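Local coordinates for alcohol oxidase (Myceliophthora thermophila, PDB 6F74), which binds FAD and probably oxidises an alcohol substrate with molecular oxygen, as expected of a VAO-type flavoprotein oxidase, at residues A310-R315 with F409-D414; Y352-R357 with S467-L472; S190-T195 with T274-E279; Q259-Q264 with H301-P306; T60-Q65 with I104-V109. All blocks are in the same frame, centred on the assembly; numbering follows the deposited sequence.

Interaction 1: residues A310-R315 with F409-D414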
# COMPACT_ATOMS: atom_id res chain seq x y z
N ALA A 310 -18.08 13.03 17.68
CA ALA A 310 -16.87 13.81 17.92
C ALA A 310 -15.67 13.04 17.51
O ALA A 310 -15.68 11.81 17.52
CB ALA A 310 -16.80 14.22 19.39
N VAL A 311 -14.67 13.77 17.04
CA VAL A 311 -13.30 13.27 16.88
C VAL A 311 -12.41 14.41 17.31
O VAL A 311 -12.67 15.57 16.95
CB VAL A 311 -12.94 12.93 15.42
CG1 VAL A 311 -11.50 12.39 15.32
CG2 VAL A 311 -13.90 11.90 14.84
N THR A 312 -11.38 14.10 18.07
CA THR A 312 -10.38 15.10 18.40
C THR A 312 -9.03 14.64 17.89
O THR A 312 -8.64 13.52 18.13
CB THR A 312 -10.31 15.37 19.92
OG1 THR A 312 -11.61 15.74 20.38
CG2 THR A 312 -9.37 16.52 20.23
N ALA A 313 -8.33 15.55 17.22
CA ALA A 313 -6.99 15.30 16.73
C ALA A 313 -5.96 15.95 17.65
O ALA A 313 -6.21 17.02 18.19
CB ALA A 313 -6.86 15.86 15.32
N HIS A 314 -4.82 15.30 17.78
CA HIS A 314 -3.71 15.77 18.59
C HIS A 314 -2.51 16.00 17.69
O HIS A 314 -2.02 15.06 17.10
CB HIS A 314 -3.33 14.72 19.63
CG HIS A 314 -2.16 15.10 20.49
ND1 HIS A 314 -1.09 14.27 20.69
CD2 HIS A 314 -1.93 16.21 21.23
CE1 HIS A 314 -0.23 14.86 21.51
NE2 HIS A 314 -0.71 16.04 21.84
N ARG A 315 -2.06 17.24 17.58
CA ARG A 315 -0.86 17.55 16.81
C ARG A 315 0.33 17.73 17.75
O ARG A 315 0.32 18.62 18.59
CB ARG A 315 -1.10 18.76 15.92
CG ARG A 315 -2.10 18.48 14.77
CD ARG A 315 -1.44 17.73 13.59
NE ARG A 315 -2.33 17.71 12.40
CZ ARG A 315 -2.19 18.50 11.31
NH1 ARG A 315 -1.20 19.41 11.18
NH2 ARG A 315 -3.04 18.38 10.29
N PHE A 409 -4.71 20.52 20.15
CA PHE A 409 -5.87 19.67 19.89
C PHE A 409 -6.86 20.42 19.02
O PHE A 409 -7.01 21.62 19.16
CB PHE A 409 -6.55 19.28 21.19
CG PHE A 409 -5.67 18.49 22.11
CD1 PHE A 409 -4.80 19.12 22.98
CD2 PHE A 409 -5.70 17.11 22.10
CE1 PHE A 409 -3.99 18.40 23.82
CE2 PHE A 409 -4.90 16.37 22.94
CZ PHE A 409 -4.03 17.01 23.81
N ALA A 410 -7.49 19.69 18.11
CA ALA A 410 -8.56 20.22 17.28
C ALA A 410 -9.75 19.28 17.36
O ALA A 410 -9.59 18.08 17.16
CB ALA A 410 -8.09 20.36 15.85
N GLU A 411 -10.93 19.82 17.66
CA GLU A 411 -12.16 19.02 17.79
C GLU A 411 -12.98 19.13 16.51
O GLU A 411 -13.05 20.21 15.93
CB GLU A 411 -12.99 19.44 19.00
CG GLU A 411 -13.99 18.36 19.43
CD GLU A 411 -14.60 18.61 20.81
OE1 GLU A 411 -13.82 18.75 21.76
OE2 GLU A 411 -15.88 18.65 20.95
N TYR A 412 -13.55 18.01 16.05
CA TYR A 412 -14.47 17.99 14.90
C TYR A 412 -15.77 17.36 15.34
O TYR A 412 -15.77 16.57 16.30
CB TYR A 412 -13.87 17.18 13.73
CG TYR A 412 -12.56 17.75 13.26
CD1 TYR A 412 -12.51 18.79 12.34
CD2 TYR A 412 -11.36 17.29 13.79
CE1 TYR A 412 -11.30 19.32 11.94
CE2 TYR A 412 -10.15 17.82 13.39
CZ TYR A 412 -10.13 18.84 12.47
OH TYR A 412 -8.94 19.39 12.06
N GLN A 413 -16.87 17.69 14.65
CA GLN A 413 -18.22 17.20 15.02
C GLN A 413 -18.72 15.96 14.22
O GLN A 413 -19.86 15.53 14.41
CB GLN A 413 -19.25 18.33 14.95
CG GLN A 413 -18.85 19.58 15.73
CD GLN A 413 -18.54 19.31 17.21
OE1 GLN A 413 -19.44 18.94 17.96
NE2 GLN A 413 -17.27 19.47 17.64
N ASP A 414 -17.88 15.40 13.36
CA ASP A 414 -18.14 14.09 12.73
C ASP A 414 -16.87 13.52 12.13
O ASP A 414 -15.82 14.18 12.14
CB ASP A 414 -19.28 14.14 11.66
CG ASP A 414 -18.79 14.45 10.25
OD1 ASP A 414 -18.24 15.55 10.05
OD2 ASP A 414 -18.95 13.61 9.35

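Interaction 2: residues Y352-R357 with S467-L472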
# COMPACT_ATOMS: atom_id res chain seq x y z
N TYR A 352 -0.74 8.81 12.68
CA TYR A 352 0.56 8.66 12.06
C TYR A 352 1.56 9.66 12.57
O TYR A 352 1.24 10.85 12.72
CB TYR A 352 0.45 8.78 10.53
CG TYR A 352 -0.57 7.83 9.94
CD1 TYR A 352 -1.93 8.21 9.81
CD2 TYR A 352 -0.20 6.58 9.53
CE1 TYR A 352 -2.86 7.34 9.28
CE2 TYR A 352 -1.13 5.70 8.98
CZ TYR A 352 -2.45 6.09 8.87
OH TYR A 352 -3.36 5.23 8.32
N GLY A 353 2.77 9.16 12.79
CA GLY A 353 3.91 9.97 13.25
C GLY A 353 5.08 9.82 12.32
O GLY A 353 5.26 8.77 11.69
N PHE A 354 5.88 10.89 12.25
CA PHE A 354 6.93 11.05 11.25
C PHE A 354 8.12 11.67 11.93
O PHE A 354 7.95 12.60 12.69
CB PHE A 354 6.47 12.03 10.14
CG PHE A 354 5.27 11.56 9.37
CD1 PHE A 354 3.98 11.78 9.87
CD2 PHE A 354 5.41 10.89 8.17
CE1 PHE A 354 2.85 11.34 9.16
CE2 PHE A 354 4.28 10.46 7.46
CZ PHE A 354 3.00 10.69 7.96
N TRP A 355 9.32 11.20 11.64
CA TRP A 355 10.49 11.75 12.29
C TRP A 355 11.77 11.54 11.49
O TRP A 355 11.85 10.63 10.65
CB TRP A 355 10.64 11.22 13.73
CG TRP A 355 10.92 9.71 13.89
CD1 TRP A 355 10.01 8.73 14.03
CD2 TRP A 355 12.21 9.07 13.99
NE1 TRP A 355 10.63 7.50 14.17
CE2 TRP A 355 11.98 7.69 14.16
CE3 TRP A 355 13.53 9.54 13.93
CZ2 TRP A 355 13.02 6.77 14.26
CZ3 TRP A 355 14.57 8.62 14.03
CH2 TRP A 355 14.31 7.25 14.19
N PHE A 356 12.74 12.38 11.80
CA PHE A 356 13.99 12.46 11.07
C PHE A 356 15.08 12.79 12.06
O PHE A 356 14.95 13.74 12.84
CB PHE A 356 13.97 13.59 10.01
CG PHE A 356 13.11 13.29 8.83
CD1 PHE A 356 13.62 12.59 7.76
CD2 PHE A 356 11.77 13.71 8.81
CE1 PHE A 356 12.81 12.27 6.67
CE2 PHE A 356 10.97 13.39 7.73
CZ PHE A 356 11.49 12.68 6.66
N ARG A 357 16.15 12.02 12.01
CA ARG A 357 17.38 12.39 12.72
C ARG A 357 18.03 13.61 12.10
O ARG A 357 18.58 14.45 12.79
CB ARG A 357 18.39 11.26 12.67
CG ARG A 357 19.44 11.48 13.76
CD ARG A 357 20.88 11.21 13.36
NE ARG A 357 21.19 9.80 13.45
CZ ARG A 357 21.72 9.19 14.50
NH1 ARG A 357 22.08 9.83 15.60
NH2 ARG A 357 21.91 7.86 14.39
N SER A 467 13.67 8.14 6.11
CA SER A 467 12.29 8.34 6.52
C SER A 467 11.95 7.28 7.57
O SER A 467 12.18 6.07 7.35
CB SER A 467 11.37 8.14 5.35
OG SER A 467 11.53 6.78 4.92
N ASN A 468 11.44 7.74 8.71
CA ASN A 468 10.89 6.84 9.71
C ASN A 468 9.44 7.24 9.97
O ASN A 468 9.13 8.44 10.08
CB ASN A 468 11.74 6.90 10.95
CG ASN A 468 13.03 6.13 10.77
OD1 ASN A 468 13.00 4.89 10.75
ND2 ASN A 468 14.16 6.85 10.61
N VAL A 469 8.56 6.25 10.03
CA VAL A 469 7.14 6.51 10.13
C VAL A 469 6.56 5.52 11.13
O VAL A 469 6.90 4.29 11.10
CB VAL A 469 6.41 6.36 8.78
CG1 VAL A 469 4.91 6.68 8.89
CG2 VAL A 469 7.07 7.22 7.70
N VAL A 470 5.69 6.05 12.00
CA VAL A 470 4.89 5.27 12.93
C VAL A 470 3.43 5.19 12.44
O VAL A 470 2.83 6.23 12.24
CB VAL A 470 4.89 5.90 14.32
CG1 VAL A 470 3.95 5.16 15.25
CG2 VAL A 470 6.28 5.79 14.91
N LEU A 471 2.90 3.97 12.27
CA LEU A 471 1.50 3.76 11.84
C LEU A 471 0.72 3.24 13.03
O LEU A 471 0.69 2.03 13.29
CB LEU A 471 1.45 2.77 10.69
CG LEU A 471 2.23 3.10 9.42
CD1 LEU A 471 3.70 2.91 9.67
CD2 LEU A 471 1.76 2.17 8.31
N LEU A 472 0.13 4.15 13.80
CA LEU A 472 -0.58 3.75 14.99
C LEU A 472 -2.00 3.37 14.52
O LEU A 472 -2.95 4.14 14.66
CB LEU A 472 -0.57 4.86 16.02
CG LEU A 472 -1.20 4.54 17.37
CD1 LEU A 472 -0.51 3.35 18.06
CD2 LEU A 472 -1.15 5.78 18.23
O HOH W 1 10.24 10.50 8.48

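Interaction 3: residues S190-T195 with T274-E279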
# COMPACT_ATOMS: atom_id res chain seq x y z
N SER A 190 -26.49 -9.84 0.99
CA SER A 190 -25.48 -10.69 0.37
C SER A 190 -26.03 -11.27 -0.94
O SER A 190 -27.20 -11.66 -1.02
CB SER A 190 -25.07 -11.81 1.32
OG SER A 190 -24.37 -12.84 0.62
N ALA A 191 -25.14 -11.39 -1.92
CA ALA A 191 -25.43 -12.02 -3.19
C ALA A 191 -25.91 -13.47 -3.08
O ALA A 191 -26.66 -13.92 -3.94
CB ALA A 191 -24.20 -11.95 -4.10
N ASN A 192 -25.49 -14.19 -2.04
CA ASN A 192 -25.97 -15.58 -1.81
C ASN A 192 -26.72 -15.74 -0.50
O ASN A 192 -26.89 -16.85 -0.00
CB ASN A 192 -24.81 -16.59 -1.89
CG ASN A 192 -23.70 -16.33 -0.87
OD1 ASN A 192 -23.88 -15.58 0.10
ND2 ASN A 192 -22.54 -16.96 -1.09
N LYS A 193 -27.19 -14.61 0.05
CA LYS A 193 -27.94 -14.54 1.33
C LYS A 193 -27.24 -15.12 2.55
O LYS A 193 -27.89 -15.58 3.50
CB LYS A 193 -29.35 -15.10 1.16
CG LYS A 193 -30.19 -14.40 0.08
CD LYS A 193 -30.37 -12.90 0.38
CE LYS A 193 -30.92 -12.10 -0.80
NZ LYS A 193 -32.03 -12.79 -1.52
N CYS A 194 -25.92 -15.02 2.55
CA CYS A 194 -25.13 -15.54 3.65
C CYS A 194 -25.35 -14.73 4.93
O CYS A 194 -25.30 -13.48 4.90
CB CYS A 194 -23.64 -15.52 3.27
SG CYS A 194 -22.57 -16.38 4.43
N THR A 195 -25.57 -15.47 6.03
CA THR A 195 -25.82 -14.89 7.35
C THR A 195 -24.65 -15.09 8.31
O THR A 195 -24.61 -14.49 9.43
CB THR A 195 -27.11 -15.46 7.95
OG1 THR A 195 -27.22 -16.87 7.64
CG2 THR A 195 -28.33 -14.74 7.37
N THR A 274 -18.83 -16.26 -6.19
CA THR A 274 -18.96 -15.53 -4.94
C THR A 274 -17.98 -16.10 -3.93
O THR A 274 -17.81 -17.33 -3.83
CB THR A 274 -20.41 -15.63 -4.40
OG1 THR A 274 -21.27 -14.99 -5.35
CG2 THR A 274 -20.58 -14.94 -3.07
N ALA A 275 -17.30 -15.21 -3.21
CA ALA A 275 -16.43 -15.59 -2.11
C ALA A 275 -16.91 -14.87 -0.85
O ALA A 275 -16.85 -13.63 -0.77
CB ALA A 275 -14.99 -15.23 -2.39
N ASN A 276 -17.40 -15.65 0.11
CA ASN A 276 -17.80 -15.12 1.40
C ASN A 276 -17.79 -16.24 2.46
O ASN A 276 -17.24 -17.33 2.22
CB ASN A 276 -19.11 -14.29 1.31
CG ASN A 276 -20.36 -15.12 1.05
OD1 ASN A 276 -20.35 -16.34 1.11
ND2 ASN A 276 -21.46 -14.42 0.77
N HIS A 277 -18.43 -15.99 3.60
CA HIS A 277 -18.41 -16.91 4.72
C HIS A 277 -19.09 -18.24 4.38
O HIS A 277 -18.73 -19.28 4.95
CB HIS A 277 -19.07 -16.27 5.97
CG HIS A 277 -18.46 -14.95 6.36
ND1 HIS A 277 -18.68 -13.78 5.65
CD2 HIS A 277 -17.63 -14.62 7.38
CE1 HIS A 277 -18.00 -12.80 6.21
NE2 HIS A 277 -17.35 -13.28 7.26
N CYS A 278 -20.03 -18.21 3.43
CA CYS A 278 -20.82 -19.36 3.03
C CYS A 278 -20.33 -20.05 1.78
O CYS A 278 -20.76 -21.16 1.49
CB CYS A 278 -22.27 -18.93 2.79
SG CYS A 278 -23.10 -18.34 4.27
N GLU A 279 -19.47 -19.40 1.00
CA GLU A 279 -19.13 -19.92 -0.33
C GLU A 279 -17.69 -19.61 -0.68
O GLU A 279 -17.21 -18.50 -0.53
CB GLU A 279 -20.11 -19.36 -1.35
CG GLU A 279 -20.10 -20.10 -2.68
CD GLU A 279 -21.18 -19.60 -3.65
OE1 GLU A 279 -22.09 -18.84 -3.21
OE2 GLU A 279 -21.07 -19.87 -4.87

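Interaction 4: residues Q259-Q264 with H301-P306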
# COMPACT_ATOMS: atom_id res chain seq x y z
N GLN A 259 -12.98 -5.55 6.80
CA GLN A 259 -14.21 -4.90 6.34
C GLN A 259 -14.91 -5.69 5.24
O GLN A 259 -16.10 -5.54 5.05
CB GLN A 259 -13.92 -3.47 5.85
CG GLN A 259 -13.22 -2.58 6.88
CD GLN A 259 -13.94 -2.46 8.19
OE1 GLN A 259 -15.14 -2.54 8.26
NE2 GLN A 259 -13.18 -2.21 9.24
N VAL A 260 -14.17 -6.55 4.56
CA VAL A 260 -14.69 -7.24 3.38
C VAL A 260 -15.68 -8.33 3.82
O VAL A 260 -15.32 -9.26 4.52
CB VAL A 260 -13.57 -7.86 2.52
CG1 VAL A 260 -14.14 -8.50 1.25
CG2 VAL A 260 -12.53 -6.82 2.13
N LEU A 261 -16.92 -8.18 3.38
CA LEU A 261 -18.00 -9.12 3.70
C LEU A 261 -18.16 -10.22 2.67
O LEU A 261 -18.51 -11.36 3.01
CB LEU A 261 -19.31 -8.36 3.79
CG LEU A 261 -19.40 -7.41 4.98
CD1 LEU A 261 -20.51 -6.38 4.74
CD2 LEU A 261 -19.60 -8.21 6.28
N GLU A 262 -17.93 -9.86 1.41
CA GLU A 262 -17.93 -10.78 0.29
C GLU A 262 -17.31 -10.13 -0.93
O GLU A 262 -17.05 -8.92 -0.93
CB GLU A 262 -19.36 -11.27 -0.05
CG GLU A 262 -20.35 -10.24 -0.51
CD GLU A 262 -21.74 -10.84 -0.65
OE1 GLU A 262 -22.23 -11.44 0.32
OE2 GLU A 262 -22.34 -10.76 -1.75
N ALA A 263 -17.08 -10.96 -1.96
CA ALA A 263 -16.53 -10.49 -3.23
C ALA A 263 -17.10 -11.32 -4.39
O ALA A 263 -17.48 -12.47 -4.21
CB ALA A 263 -15.00 -10.57 -3.21
N GLN A 264 -17.12 -10.72 -5.57
CA GLN A 264 -17.27 -11.44 -6.81
C GLN A 264 -15.88 -11.46 -7.42
O GLN A 264 -15.20 -10.43 -7.45
CB GLN A 264 -18.25 -10.74 -7.74
CG GLN A 264 -19.71 -10.71 -7.28
CD GLN A 264 -20.31 -12.07 -7.19
OE1 GLN A 264 -20.27 -12.85 -8.13
NE2 GLN A 264 -20.87 -12.39 -6.04
N HIS A 301 -18.24 -6.19 -1.18
CA HIS A 301 -19.10 -5.51 -0.23
C HIS A 301 -18.26 -5.25 1.02
O HIS A 301 -17.60 -6.18 1.50
CB HIS A 301 -20.28 -6.38 0.14
CG HIS A 301 -21.31 -6.54 -0.94
ND1 HIS A 301 -21.02 -7.03 -2.20
CD2 HIS A 301 -22.64 -6.35 -0.90
CE1 HIS A 301 -22.15 -7.12 -2.90
NE2 HIS A 301 -23.15 -6.70 -2.14
N ILE A 302 -18.30 -4.02 1.57
CA ILE A 302 -17.62 -3.68 2.82
C ILE A 302 -18.61 -3.27 3.91
O ILE A 302 -19.61 -2.62 3.62
CB ILE A 302 -16.58 -2.54 2.66
CG1 ILE A 302 -17.20 -1.30 2.01
CG2 ILE A 302 -15.37 -3.03 1.87
CD1 ILE A 302 -16.39 -0.03 2.16
N LYS A 303 -18.30 -3.63 5.15
CA LYS A 303 -18.97 -3.05 6.32
C LYS A 303 -18.75 -1.55 6.31
O LYS A 303 -17.64 -1.07 5.99
CB LYS A 303 -18.39 -3.58 7.62
CG LYS A 303 -18.61 -5.03 7.88
CD LYS A 303 -17.97 -5.44 9.21
CE LYS A 303 -17.89 -6.95 9.39
NZ LYS A 303 -16.57 -7.28 10.11
N VAL A 304 -19.80 -0.81 6.62
CA VAL A 304 -19.66 0.62 6.95
C VAL A 304 -20.30 0.84 8.31
O VAL A 304 -21.14 0.05 8.75
CB VAL A 304 -20.18 1.57 5.86
CG1 VAL A 304 -19.31 1.43 4.63
CG2 VAL A 304 -21.64 1.34 5.52
N HIS A 305 -19.86 1.90 8.99
CA HIS A 305 -20.07 2.05 10.41
C HIS A 305 -20.78 3.36 10.75
O HIS A 305 -20.55 4.35 10.06
CB HIS A 305 -18.71 1.96 11.10
CG HIS A 305 -18.02 0.66 10.88
ND1 HIS A 305 -18.21 -0.44 11.69
CD2 HIS A 305 -17.17 0.27 9.90
CE1 HIS A 305 -17.50 -1.44 11.22
NE2 HIS A 305 -16.86 -1.04 10.13
N PRO A 306 -21.59 3.38 11.81
CA PRO A 306 -22.26 4.63 12.21
C PRO A 306 -21.27 5.79 12.35
O PRO A 306 -20.16 5.60 12.84
CB PRO A 306 -22.87 4.29 13.59
CG PRO A 306 -22.98 2.80 13.62
CD PRO A 306 -21.81 2.31 12.81

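Interaction 5: residues T60-Q65 with I104-V109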
# COMPACT_ATOMS: atom_id res chain seq x y z
N THR A 60 1.57 0.17 -24.97
CA THR A 60 2.02 1.07 -23.95
C THR A 60 3.24 1.82 -24.43
O THR A 60 3.95 1.38 -25.37
CB THR A 60 2.30 0.34 -22.62
OG1 THR A 60 3.41 -0.55 -22.74
CG2 THR A 60 1.02 -0.39 -22.14
N SER A 61 3.41 3.00 -23.83
CA SER A 61 4.61 3.78 -24.10
C SER A 61 5.16 4.32 -22.79
O SER A 61 4.38 4.82 -21.99
CB SER A 61 4.34 4.94 -25.07
OG SER A 61 3.23 4.85 -25.94
N PRO A 62 6.49 4.23 -22.59
CA PRO A 62 7.08 4.80 -21.37
C PRO A 62 6.62 6.22 -21.12
O PRO A 62 6.58 7.02 -22.03
CB PRO A 62 8.60 4.77 -21.63
CG PRO A 62 8.80 3.75 -22.67
CD PRO A 62 7.49 3.59 -23.46
N ILE A 63 6.23 6.51 -19.89
CA ILE A 63 5.61 7.80 -19.54
C ILE A 63 6.40 8.97 -20.08
O ILE A 63 5.84 9.87 -20.71
CB ILE A 63 5.38 7.92 -18.03
CG1 ILE A 63 4.45 6.81 -17.51
CG2 ILE A 63 4.76 9.25 -17.66
CD1 ILE A 63 3.04 6.80 -18.06
N ALA A 64 7.73 8.92 -19.88
CA ALA A 64 8.61 10.01 -20.29
C ALA A 64 9.39 9.80 -21.60
O ALA A 64 10.49 10.37 -21.76
CB ALA A 64 9.58 10.28 -19.16
N GLN A 65 8.86 9.02 -22.53
CA GLN A 65 9.59 8.76 -23.82
C GLN A 65 9.84 10.01 -24.68
O GLN A 65 10.80 10.07 -25.45
CB GLN A 65 8.92 7.68 -24.67
CG GLN A 65 7.48 7.99 -25.08
CD GLN A 65 6.95 7.05 -26.14
OE1 GLN A 65 7.48 5.97 -26.38
NE2 GLN A 65 5.83 7.42 -26.70
N ILE A 104 12.70 2.87 -12.27
CA ILE A 104 12.62 3.96 -13.26
C ILE A 104 13.68 3.70 -14.35
O ILE A 104 14.87 4.01 -14.18
CB ILE A 104 12.82 5.36 -12.60
CG1 ILE A 104 11.73 5.64 -11.56
CG2 ILE A 104 12.83 6.48 -13.63
CD1 ILE A 104 11.92 6.91 -10.74
N THR A 105 13.24 3.08 -15.44
CA THR A 105 14.08 2.80 -16.60
C THR A 105 13.85 3.80 -17.75
O THR A 105 14.47 3.68 -18.80
CB THR A 105 13.83 1.38 -17.12
OG1 THR A 105 12.42 1.18 -17.44
CG2 THR A 105 14.30 0.37 -16.06
N CYS A 106 12.95 4.76 -17.54
CA CYS A 106 12.75 5.88 -18.45
C CYS A 106 12.44 7.13 -17.65
O CYS A 106 11.28 7.50 -17.46
CB CYS A 106 11.63 5.55 -19.45
SG CYS A 106 11.34 6.86 -20.65
N ALA A 107 13.49 7.76 -17.15
CA ALA A 107 13.36 8.90 -16.22
C ALA A 107 12.79 10.13 -16.94
O ALA A 107 13.11 10.36 -18.11
CB ALA A 107 14.70 9.23 -15.59
N PRO A 108 11.95 10.92 -16.26
CA PRO A 108 11.70 12.25 -16.82
C PRO A 108 12.98 13.08 -16.77
O PRO A 108 13.76 12.92 -15.84
CB PRO A 108 10.63 12.82 -15.92
CG PRO A 108 10.87 12.17 -14.61
CD PRO A 108 11.31 10.77 -14.95
N VAL A 109 13.19 13.92 -17.80
CA VAL A 109 14.40 14.74 -17.87
C VAL A 109 13.99 16.19 -17.69
O VAL A 109 13.09 16.66 -18.38
CB VAL A 109 15.15 14.54 -19.20
CG1 VAL A 109 16.46 15.35 -19.23
CG2 VAL A 109 15.46 13.10 -19.44
O HOH W 2 8.67 6.93 -17.80

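Interaction 1: residues A310-R315 with F409-D414
V311 and Y412 grip each other through both of their backbone polar groups. Y412 N donates to V311 O at 2.7 Å and V311 N donates back to Y412 O at 3.1 Å. Two residues along, A313 and A410 repeat the exchange: A313 N lies 2.8 Å from A410 O, and A410 N donates back to A313 O. Between these hydrogen-bonded pairs the carbonyls also take CA-H contacts, such as T312 CA to A410 O at 3.3 Å. This is antiparallel pairing of strand 311-320 with strand 403-412, an outermost strand of the seven-stranded sheet, with the two strand directions 161° apart.

Side chains alternate between the two faces. On the T312 face, H314 and F409 form an offset stack with planes at 29°, and H314 CD2 sits over the F409 ring, 3.4 Å from F409 CZ. T312 OG1 comes no nearer to E411 than 3.7 Å, at E411 CG. The polar ends on this face are satisfied from outside: H314 NE2 is bonded to S407 OG, T312 OG1 to K380 O, and E411 OE1 to Q382 N at the start of helix 382-396. On the other face A313 CB meets the edge of the Y412 ring near CE2. Y412 OH bonds to E422 OE2 of helix 415-422, the helix that D414 caps, its OD1 taking S417 N and its OD2 taking W416 N.

Interaction 2: residues Y352-R357 with S467-L472
W355 and N468 face each other across two central, antiparallel strands of the seven-stranded sheet, 349-356 and 467-472.

The backbone bonds come first. G353 and V470 form a hydrogen-bonded pair, with V470 N to G353 O at 2.8 Å and G353 N to V470 O in return. At W355 and N468 the direct link is W355 N to N468 O at 3.2 Å. Water 1 joins in, donating to W355 O and to N468 O, so this carbonyl of N468 accepts both from the chain and from solvent. The water also lies over one face of the F356 ring.

Apolar contacts fill the face shared by Y352, F354, V469 and L471. F354 and V469 point the same way side by side, with F354 CD2 4.1 Å from V469 CG2. The Y352 ring leans on L471, CD2 to CG, and its hydroxyl bonds to ND1 of H246, a residue that binds FAD; the nearest atoms of the Y352 side chain and FAD are about 5 Å apart, so this end of the contact borders the cofactor site.

Stacking dominates the other face. CG of W355 sits between its backbone N and carbonyl carbon (chi1 65°), and the indole stacks on the N468 amide, planes 11° apart. The amide is held from outside, OD1 by S502 OG and ND2 by V458 O. N468 CB makes a CH-pi contact with the five-membered ring of W355, 3.6 Å from its centroid and 23° off the normal.

Interaction 3: residues S190-T195 with T274-E279
S190 to K193 make a type I beta turn that brings N192 and C194 against strand 272-276 and the turn that follows it, where N276 N bonds to E279 O. N192 and N276 meet tip to tip with their amide planes 55° apart. N276 ND2 donates to N192 OD1 at 2.8 Å, and N192 ND2 returns a longer bond of 3.2 Å to N276 OD1. The same N192 ND2 also reaches E279 OE1 at 2.9 Å, on the anti side of the carboxylate; both acceptors, N276 OD1 and E279 OE1, lie in the plane of the N192 amide.

A disulfide ties the loop to the turn after strand 272-276: C194 SG and C278 SG are 2.0 Å apart with a torsion of 80° about the bond, and H277 CB packs on the C194 sulphur. Each segment also braces itself. S190 OG accepts from N192 N in an ST turn, and N276 OD1 accepts from C278 N in an Asx turn, that N-H and N192 ND2 approaching from opposite faces of the N276 amide. E262 of the neighbouring strand 260-266 adjoins the loop at S190. Beside the amides, T274 CG2 touches N192 ND2 at 3.4 Å.

Interaction 4: residues Q259-Q264 with H301-P306
E262 OE1 takes hydrogen bonds from three side chains outside the contact, Y188 OH, S190 OG and N276 ND2, while OE2 accepts from A191 N. Across the contact this heavily bonded carboxylate flanks H301: the two side chains lie side by side, E262 CG is 3.7 Å from H301 ND1, and E262 OE2 stands over one face of the imidazole, 3.8 Å above its plane. A carboxylate so near could in principle favour a protonated imidazole, though its four donors would temper the effect. The H301 ring also stacks with H205.

At the other end, Q259 turns back on itself at chi2 (-55°), bringing CD round so that the amide can meet H305. H305 NE2 donates to Q259 OE1 at 3.0 Å, an almost straight bond at 172° in the plane of the ring, with amide and ring 83° apart. The same Q259 OE1 rests 3.5 Å from K303 CB. Q259 NE2 is held by F253 O and G254 O.

L261 crosses K303 at about a right angle, L261 CD2 against K303 CG at 3.7 Å, and the lysine NZ goes on to D258 O. Backbone bonds hold the strands together: L261 N donates to H301 O at 2.8 Å, K303 N to Q259 O, and H301 N to E262 O. Because V260 pairs with I302 but E262 with H301, the register slips by one residue around L261. The arrangement is a beta bulge in antiparallel pairing, here between strands 260-266 and 296-306 of a sheet in the FAD-binding part of the protein.

Interaction 5: residues T60-Q65 with I104-V109
This is an apolar contact between two irregular loops, with P62 and A64 of the loop after strand 57-59 set against C106 and P108 of the loop before strand 128-131. The cysteine sulphur is its focus. With SG anti to its backbone N (chi1 -179°), C106 SG meets P62 CB at 3.6 Å and the carbonyl carbon of A64 at 3.7 Å. P62 CB also lies 3.8 Å from C106 CB, so the proline touches both atoms of the cysteine side chain.

A64 supplies the second patch. A64 CB comes 3.7 Å from P108 CA and equally near A107 O, and lies 4.2 Å from P108 CB. A type I beta turn from P62 to Q65, closed by Q65 N to P62 O, brings P62 and A64 to the same sulphur.

A polar link between the loops runs through water 2, which accepts from A64 N at 3.0 Å and donates to C106 O at 2.7 Å. A107 O has a partner in Y68 OH.

C106 is disulfide-bonded to C120, against which P62 also packs, so the first loop lies beside a covalently fastened part of the second. T105, next to that cysteine, touches an N-acetylglucosamine. Helix 75-84 borders the contact, V81 touching A64 and N82 touching P108, and T60 is tied by a backbone bond to Y127, just ahead of strand 128-131.

In the fold
From the N terminus, interaction 5 comes first, closing the stretch between 60-65 and 104-109, which holds helices but no strand, and it lies about 31 Å or more, centre to centre, from the others. Interactions 3 and 4 follow and cross in sequence: interaction 3 closes the span between 195 and 274, and 259-264 lies inside that span, then pairs with 301-306 beyond it. They touch directly and tie one antiparallel sheet to its neighbouring loop. Strand 311-320 comes next in the chain, so interaction 1 starts where interaction 4 ends. Interactions 1 and 2 also cross, joining separate pairs of strands in the seven-stranded sheet, their centres about 21 Å apart.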